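PDB 2A5Z: hypothetical protein SO2946 from Shewanella oneidensis, which is of unknown function but binds magnesium and, with its jelly-roll carbohydrate-binding module, may recognise carbohydrate. Local coordinates for residues R196-L201 with S211-A216; S182-C187 with Y202-T207. One frame throughout, in Å; residues are numbered along the deposited sequence.

Contact 1. Residues R196-L201 with S211-A216; sequences RFKVTL and SYTSTA
V199 and Y212 face each other as a hydrogen-bonded antiparallel pair. V199 N donates to Y212 O at 2.8 Å, and Y212 N donates back to V199 O; the ladder goes on with S214 N bonded to F197 O. Toward the open end of the hairpin, the side chains of R196 and S214 add to the backbone bonds. The hydroxyl of S214 has OG between its own N and carbonyl carbon (chi1 77°), where it accepts from F197 N at 3.0 Å and donates to A216 O at 2.8 Å. This one oxygen thus links F197 N to the carbonyl two residues further on. R196 folds over the same spot, its chain bent at chi3 (-60°), and NH1 meets S214 O at 2.8 Å. The bond lies in the guanidinium plane and nearly along the C=O axis, while NE forms a salt bridge with D194.

Among the carbon contacts, S214 CB sits over one face of the F197 ring, 3.7 Å from its centroid, in a CH-pi contact displaced toward the rim. F197 CE1 reaches the edge of the Y212 ring at CD2, 4.1 Å away, and V199 CG2 touches Y212 CB. On the face that K198 shares with T200, S211 and T213, the extended aliphatic chain of the lysine passes T213 OG1, with CD 3.5 Å from it.

E172 of strand 169-178 takes the Y212 hydroxyl and the backbone N of T215 and A216. F189 of strand 184-191 meets the F197 ring, and strand 208-213 ends the six-stranded antiparallel sheet of the jelly roll within this chain.

Contact 2. Residues S182-C187 with Y202-T207; sequences STWYIC and YSDSGT
I186 and Y202 form a hydrogen-bonded antiparallel pair. Y202 N donates to I186 O at 2.7 Å, and I186 N returns a bond to Y202 O at 3.0 Å, approaching from above the carbonyl plane. Y202 O also lies at the edge of the Y185 ring, 3.6 Å from CD1. Next to this rung, I186 CB meets Y202 CB, and I186 CD1 reaches S203 O at 3.4 Å: chi1 (-48°) sets CG1 beside the backbone N, and chi2 (165°) extends CD1 to that carbonyl.

Further along, water replaces direct pairing. One water donates to W184 O and accepts from D204 N; a second donates to both Y185 O and D204 OD1, the latter at 2.8 Å. D204 lies alongside W184, pointing the same way, with its CG 3.4 Å from W184 CB and the carboxylate 23° from the indole plane. A type I turn from S203 to G206 is closed by G206 N bonded to S203 O, and S203 N donates to T207 O.

H87 stacks on the W184 ring and bonds D204 OD2 through NE2, bridging the two, while E84 accepts W184 NE1. The W184 side chain comes within about 3 Å of that of the magnesium ligand D247. In the jelly-roll sheet, strand 119-125 flanks strand 184-191 on its other edge, with T121 and Y123 touching I186, and V262 of a second subunit packs on I186 and Y202.

Read from the N terminus, the segments run 182-187, 196-201, 202-207 and 211-216, so the two contacts alternate along the chain and cross. Contact 2 closes the hairpin of strands 184-191 and 197-203 at its open end; contact 1 opens inside that loop, at the start of strand 197-203, and closes the next hairpin with strand 208-213. Strand 197-203 lies between its two neighbours; contact 1 samples its first part and contact 2 its end. The contact centres lie 18 Å apart, yet they meet where L201 CD1 packs on I186 O and Y185 CB. Together they join three consecutive antiparallel strands of the six-stranded sheet into a meander.

Contact 1. Residues R196-L201 with S211-A216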
ATOM      1  N   ARG C 196      -5.407  30.702   5.115  1.00 18.81           N
ATOM      2  CA  ARG C 196      -5.792  30.685   6.511  1.00 18.45           C
ATOM      3  C   ARG C 196      -6.392  29.314   6.780  1.00 17.90           C
ATOM      4  O   ARG C 196      -6.540  28.511   5.856  1.00 18.23           O
ATOM      5  CB  ARG C 196      -6.807  31.785   6.816  1.00 18.17           C
ATOM      6  CG  ARG C 196      -6.269  33.203   6.662  1.00 18.60           C
ATOM      7  CD  ARG C 196      -7.265  34.245   7.185  1.00 19.61           C
ATOM      8  NE  ARG C 196      -8.551  34.203   6.495  1.00 22.98           N
ATOM      9  CZ  ARG C 196      -9.733  34.041   7.087  1.00 24.28           C
ATOM     10  NH1 ARG C 196      -9.833  33.920   8.409  1.00 25.16           N
ATOM     11  NH2 ARG C 196     -10.831  34.025   6.352  1.00 25.50           N
ATOM     12  N   PHE C 197      -6.725  29.037   8.035  1.00 17.64           N
ATOM     13  CA  PHE C 197      -7.315  27.753   8.401  1.00 17.17           C
ATOM     14  C   PHE C 197      -8.413  27.900   9.447  1.00 17.01           C
ATOM     15  O   PHE C 197      -8.458  28.880  10.202  1.00 16.82           O
ATOM     16  CB  PHE C 197      -6.241  26.780   8.898  1.00 16.63           C
ATOM     17  CG  PHE C 197      -5.635  27.161  10.228  1.00 16.82           C
ATOM     18  CD1 PHE C 197      -6.240  26.784  11.423  1.00 15.75           C
ATOM     19  CD2 PHE C 197      -4.457  27.902  10.286  1.00 15.98           C
ATOM     20  CE1 PHE C 197      -5.689  27.137  12.645  1.00 16.26           C
ATOM     21  CE2 PHE C 197      -3.899  28.245  11.511  1.00 15.85           C
ATOM     22  CZ  PHE C 197      -4.519  27.865  12.690  1.00 15.58           C
ATOM     23  N   LYS C 198      -9.295  26.912   9.475  1.00 16.98           N
ATOM     24  CA  LYS C 198     -10.263  26.763  10.542  1.00 17.00           C
ATOM     25  C   LYS C 198     -10.100  25.373  11.128  1.00 17.35           C
ATOM     26  O   LYS C 198      -9.996  24.393  10.382  1.00 17.33           O
ATOM     27  CB  LYS C 198     -11.686  26.970  10.012  1.00 16.79           C
ATOM     28  CG  LYS C 198     -12.783  26.800  11.062  1.00 17.93           C
ATOM     29  CD  LYS C 198     -14.120  27.311  10.560  1.00 21.16           C
ATOM     30  CE  LYS C 198     -15.094  27.437  11.727  1.00 23.24           C
ATOM     31  NZ  LYS C 198     -16.255  28.320  11.415  1.00 23.55           N
ATOM     32  N   VAL C 199     -10.032  25.291  12.456  1.00 17.36           N
ATOM     33  CA  VAL C 199     -10.056  23.998  13.151  1.00 17.57           C
ATOM     34  C   VAL C 199     -11.298  23.882  14.017  1.00 17.36           C
ATOM     35  O   VAL C 199     -11.722  24.855  14.650  1.00 17.03           O
ATOM     36  CB  VAL C 199      -8.793  23.711  14.028  1.00 17.40           C
ATOM     37  CG1 VAL C 199      -7.603  23.337  13.153  1.00 18.46           C
ATOM     38  CG2 VAL C 199      -8.465  24.885  14.940  1.00 17.31           C
ATOM     39  N   THR C 200     -11.879  22.689  14.032  1.00 17.12           N
ATOM     40  CA  THR C 200     -13.044  22.422  14.863  1.00 17.23           C
ATOM     41  C   THR C 200     -12.835  21.131  15.621  1.00 17.01           C
ATOM     42  O   THR C 200     -12.493  20.102  15.025  1.00 16.99           O
ATOM     43  CB  THR C 200     -14.333  22.346  14.024  1.00 17.07           C
ATOM     44  OG1 THR C 200     -14.459  23.544  13.258  1.00 17.61           O
ATOM     45  CG2 THR C 200     -15.560  22.197  14.918  1.00 17.77           C
ATOM     46  N   LEU C 201     -13.020  21.201  16.935  1.00 16.78           N
ATOM     47  CA  LEU C 201     -12.983  20.030  17.802  1.00 16.74           C
ATOM     48  C   LEU C 201     -14.407  19.588  18.157  1.00 16.97           C
ATOM     49  O   LEU C 201     -15.263  20.414  18.490  1.00 16.96           O
ATOM     50  CB  LEU C 201     -12.183  20.344  19.069  1.00 16.76           C
ATOM     51  CG  LEU C 201     -12.022  19.281  20.148  1.00 17.20           C
ATOM     52  CD1 LEU C 201     -10.973  18.225  19.758  1.00 16.64           C
ATOM     53  CD2 LEU C 201     -11.667  19.966  21.466  1.00 17.89           C
ATOM     54  N   SER C 211     -14.152  25.763  18.179  1.00 16.47           N
ATOM     55  CA  SER C 211     -13.588  26.073  16.860  1.00 17.11           C
ATOM     56  C   SER C 211     -12.734  27.339  16.885  1.00 17.14           C
ATOM     57  O   SER C 211     -12.949  28.239  17.701  1.00 16.92           O
ATOM     58  CB  SER C 211     -14.671  26.166  15.777  1.00 17.05           C
ATOM     59  OG  SER C 211     -15.294  27.435  15.795  1.00 19.20           O
ATOM     60  N   TYR C 212     -11.761  27.388  15.981  1.00 17.56           N
ATOM     61  CA  TYR C 212     -10.895  28.551  15.817  1.00 17.76           C
ATOM     62  C   TYR C 212     -10.646  28.779  14.333  1.00 17.70           C
ATOM     63  O   TYR C 212     -10.339  27.834  13.617  1.00 17.18           O
ATOM     64  CB  TYR C 212      -9.562  28.324  16.537  1.00 18.25           C
ATOM     65  CG  TYR C 212      -8.587  29.469  16.406  1.00 18.65           C
ATOM     66  CD1 TYR C 212      -8.680  30.575  17.241  1.00 18.91           C
ATOM     67  CD2 TYR C 212      -7.564  29.442  15.451  1.00 19.67           C
ATOM     68  CE1 TYR C 212      -7.794  31.639  17.131  1.00 19.74           C
ATOM     69  CE2 TYR C 212      -6.660  30.505  15.337  1.00 21.01           C
ATOM     70  CZ  TYR C 212      -6.793  31.600  16.188  1.00 20.41           C
ATOM     71  OH  TYR C 212      -5.924  32.665  16.110  1.00 21.73           O
ATOM     72  N   THR C 213     -10.801  30.026  13.886  1.00 17.70           N
ATOM     73  CA  THR C 213     -10.421  30.443  12.535  1.00 17.98           C
ATOM     74  C   THR C 213      -9.241  31.411  12.624  1.00 18.31           C
ATOM     75  O   THR C 213      -9.308  32.426  13.323  1.00 18.33           O
ATOM     76  CB  THR C 213     -11.598  31.127  11.784  1.00 17.99           C
ATOM     77  OG1 THR C 213     -12.737  30.266  11.800  1.00 17.25           O
ATOM     78  CG2 THR C 213     -11.234  31.405  10.325  1.00 18.80           C
ATOM     79  N   SER C 214      -8.160  31.098  11.918  1.00 18.67           N
ATOM     80  CA  SER C 214      -6.955  31.923  11.970  1.00 18.88           C
ATOM     81  C   SER C 214      -7.138  33.322  11.352  1.00 19.39           C
ATOM     82  O   SER C 214      -7.997  33.531  10.490  1.00 19.56           O
ATOM     83  CB  SER C 214      -5.767  31.186  11.337  1.00 18.61           C
ATOM     84  OG  SER C 214      -5.823  31.213   9.922  1.00 17.84           O
ATOM     85  N   THR C 215      -6.337  34.274  11.827  1.00 19.88           N
ATOM     86  CA  THR C 215      -6.257  35.608  11.245  1.00 20.28           C
ATOM     87  C   THR C 215      -5.197  35.604  10.148  1.00 20.43           C
ATOM     88  O   THR C 215      -5.437  36.079   9.038  1.00 20.52           O
ATOM     89  CB  THR C 215      -5.931  36.680  12.321  1.00 20.46           C
ATOM     90  OG1 THR C 215      -7.021  36.774  13.249  1.00 21.26           O
ATOM     91  CG2 THR C 215      -5.710  38.053  11.690  1.00 21.19           C
ATOM     92  N   ALA C 216      -4.031  35.052  10.467  1.00 20.54           N
ATOM     93  CA  ALA C 216      -2.929  34.969   9.525  1.00 20.62           C
ATOM     94  C   ALA C 216      -2.920  33.618   8.813  1.00 20.69           C
ATOM     95  O   ALA C 216      -3.587  32.670   9.249  1.00 20.61           O
ATOM     96  CB  ALA C 216      -1.618  35.205  10.243  1.00 20.99           C
TER

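Contact 2. Residues S182-C187 with Y202-T207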
ATOM      1  N   SER C 182      -8.378  10.020  28.692  1.00 16.04           N
ATOM      2  CA  SER C 182      -9.047   8.817  28.160  1.00 16.57           C
ATOM      3  C   SER C 182     -10.392   9.102  27.474  1.00 16.38           C
ATOM      4  O   SER C 182     -11.405   8.447  27.754  1.00 16.53           O
ATOM      5  CB  SER C 182      -9.217   7.786  29.267  1.00 16.42           C
ATOM      6  OG  SER C 182      -7.947   7.444  29.797  1.00 19.69           O
ATOM      7  N   THR C 183     -10.391  10.081  26.577  1.00 16.11           N
ATOM      8  CA  THR C 183     -11.620  10.506  25.899  1.00 16.14           C
ATOM      9  C   THR C 183     -11.390  10.589  24.401  1.00 16.12           C
ATOM     10  O   THR C 183     -10.344  11.062  23.957  1.00 16.09           O
ATOM     11  CB  THR C 183     -12.110  11.868  26.440  1.00 16.31           C
ATOM     12  OG1 THR C 183     -12.362  11.752  27.844  1.00 16.37           O
ATOM     13  CG2 THR C 183     -13.401  12.335  25.732  1.00 16.91           C
ATOM     14  N   TRP C 184     -12.380  10.136  23.633  1.00 16.39           N
ATOM     15  CA  TRP C 184     -12.340  10.203  22.175  1.00 16.40           C
ATOM     16  C   TRP C 184     -12.864  11.529  21.661  1.00 16.90           C
ATOM     17  O   TRP C 184     -13.927  11.987  22.088  1.00 16.80           O
ATOM     18  CB  TRP C 184     -13.152   9.050  21.579  1.00 16.80           C
ATOM     19  CG  TRP C 184     -12.433   7.760  21.670  1.00 16.51           C
ATOM     20  CD1 TRP C 184     -12.628   6.768  22.597  1.00 17.18           C
ATOM     21  CD2 TRP C 184     -11.377   7.311  20.813  1.00 16.09           C
ATOM     22  NE1 TRP C 184     -11.759   5.727  22.358  1.00 16.57           N
ATOM     23  CE2 TRP C 184     -10.978   6.036  21.272  1.00 16.38           C
ATOM     24  CE3 TRP C 184     -10.732   7.864  19.697  1.00 16.52           C
ATOM     25  CZ2 TRP C 184      -9.957   5.299  20.653  1.00 17.27           C
ATOM     26  CZ3 TRP C 184      -9.712   7.139  19.086  1.00 16.67           C
ATOM     27  CH2 TRP C 184      -9.338   5.865  19.565  1.00 17.30           C
ATOM     28  N   TYR C 185     -12.109  12.132  20.742  1.00 16.81           N
ATOM     29  CA  TYR C 185     -12.415  13.448  20.173  1.00 16.72           C
ATOM     30  C   TYR C 185     -12.296  13.359  18.655  1.00 17.05           C
ATOM     31  O   TYR C 185     -11.647  12.450  18.132  1.00 17.18           O
ATOM     32  CB  TYR C 185     -11.430  14.513  20.689  1.00 16.02           C
ATOM     33  CG  TYR C 185     -11.583  14.882  22.145  1.00 15.45           C
ATOM     34  CD1 TYR C 185     -12.613  15.726  22.564  1.00 15.21           C
ATOM     35  CD2 TYR C 185     -10.703  14.388  23.108  1.00 15.27           C
ATOM     36  CE1 TYR C 185     -12.772  16.061  23.910  1.00 15.58           C
ATOM     37  CE2 TYR C 185     -10.844  14.726  24.463  1.00 15.06           C
ATOM     38  CZ  TYR C 185     -11.882  15.561  24.851  1.00 14.98           C
ATOM     39  OH  TYR C 185     -12.031  15.906  26.171  1.00 15.53           O
ATOM     40  N   ILE C 186     -12.921  14.299  17.953  1.00 17.76           N
ATOM     41  CA  ILE C 186     -12.743  14.429  16.504  1.00 18.36           C
ATOM     42  C   ILE C 186     -12.273  15.858  16.224  1.00 18.97           C
ATOM     43  O   ILE C 186     -12.743  16.803  16.857  1.00 19.20           O
ATOM     44  CB  ILE C 186     -14.063  14.115  15.723  1.00 18.53           C
ATOM     45  CG1 ILE C 186     -14.703  12.814  16.225  1.00 18.53           C
ATOM     46  CG2 ILE C 186     -13.816  14.063  14.191  1.00 18.87           C
ATOM     47  CD1 ILE C 186     -16.147  12.601  15.785  1.00 18.28           C
ATOM     48  N   CYS C 187     -11.303  16.010  15.324  1.00 19.41           N
ATOM     49  CA  CYS C 187     -10.890  17.332  14.875  1.00 19.39           C
ATOM     50  C   CYS C 187     -10.896  17.409  13.352  1.00 19.46           C
ATOM     51  O   CYS C 187     -10.353  16.531  12.668  1.00 19.16           O
ATOM     52  CB  CYS C 187      -9.507  17.718  15.419  1.00 19.36           C
ATOM     53  SG  CYS C 187      -8.858  19.285  14.744  1.00 20.79           S
ATOM     54  N   TYR C 202     -14.656  18.285  18.056  1.00 17.02           N
ATOM     55  CA  TYR C 202     -15.956  17.698  18.342  1.00 16.80           C
ATOM     56  C   TYR C 202     -15.819  16.618  19.409  1.00 17.23           C
ATOM     57  O   TYR C 202     -14.727  16.067  19.633  1.00 17.23           O
ATOM     58  CB  TYR C 202     -16.564  17.045  17.092  1.00 16.77           C
ATOM     59  CG  TYR C 202     -16.577  17.880  15.830  1.00 15.77           C
ATOM     60  CD1 TYR C 202     -17.735  18.555  15.429  1.00 17.05           C
ATOM     61  CD2 TYR C 202     -15.448  17.964  15.015  1.00 16.29           C
ATOM     62  CE1 TYR C 202     -17.768  19.306  14.249  1.00 16.58           C
ATOM     63  CE2 TYR C 202     -15.460  18.725  13.833  1.00 17.16           C
ATOM     64  CZ  TYR C 202     -16.626  19.390  13.460  1.00 16.56           C
ATOM     65  OH  TYR C 202     -16.643  20.140  12.309  1.00 15.74           O
ATOM     66  N   SER C 203     -16.940  16.298  20.046  1.00 17.60           N
ATOM     67  CA  SER C 203     -17.023  15.115  20.893  1.00 18.16           C
ATOM     68  C   SER C 203     -17.074  13.876  19.991  1.00 18.57           C
ATOM     69  O   SER C 203     -17.197  13.992  18.760  1.00 18.10           O
ATOM     70  CB  SER C 203     -18.284  15.184  21.749  1.00 18.00           C
ATOM     71  OG  SER C 203     -19.422  14.928  20.946  1.00 19.23           O
ATOM     72  N   ASP C 204     -17.007  12.693  20.598  1.00 19.02           N
ATOM     73  CA  ASP C 204     -17.053  11.436  19.843  1.00 19.51           C
ATOM     74  C   ASP C 204     -18.398  11.191  19.133  1.00 19.65           C
ATOM     75  O   ASP C 204     -18.488  10.328  18.260  1.00 19.98           O
ATOM     76  CB  ASP C 204     -16.698  10.246  20.746  1.00 19.71           C
ATOM     77  CG  ASP C 204     -16.141   9.064  19.964  1.00 20.15           C
ATOM     78  OD1 ASP C 204     -15.636   9.269  18.835  1.00 20.93           O
ATOM     79  OD2 ASP C 204     -16.183   7.928  20.492  1.00 20.31           O
ATOM     80  N   SER C 205     -19.431  11.949  19.498  1.00 19.82           N
ATOM     81  CA  SER C 205     -20.713  11.878  18.788  1.00 20.14           C
ATOM     82  C   SER C 205     -20.911  13.012  17.763  1.00 19.91           C
ATOM     83  O   SER C 205     -22.005  13.176  17.220  1.00 20.06           O
ATOM     84  CB  SER C 205     -21.881  11.805  19.774  1.00 20.17           C
ATOM     85  OG  SER C 205     -21.851  12.894  20.671  1.00 22.08           O
ATOM     86  N   GLY C 206     -19.848  13.773  17.498  1.00 19.56           N
ATOM     87  CA  GLY C 206     -19.867  14.826  16.479  1.00 19.07           C
ATOM     88  C   GLY C 206     -20.455  16.158  16.920  1.00 19.19           C
ATOM     89  O   GLY C 206     -20.756  17.010  16.090  1.00 18.78           O
ATOM     90  N   THR C 207     -20.613  16.341  18.228  1.00 18.80           N
ATOM     91  CA  THR C 207     -21.106  17.602  18.780  1.00 18.71           C
ATOM     92  C   THR C 207     -19.967  18.619  18.834  1.00 17.80           C
ATOM     93  O   THR C 207     -18.904  18.319  19.361  1.00 17.65           O
ATOM     94  CB  THR C 207     -21.708  17.376  20.187  1.00 18.60           C
ATOM     95  OG1 THR C 207     -22.780  16.438  20.081  1.00 19.41           O
ATOM     96  CG2 THR C 207     -22.250  18.676  20.780  1.00 19.92           C
TER
HETATM   97  O   HOH W   1     -16.038  12.904  23.416  1.00 13.33           O
HETATM   98  O   HOH W   2     -13.148   9.969  17.883  1.00 18.61           O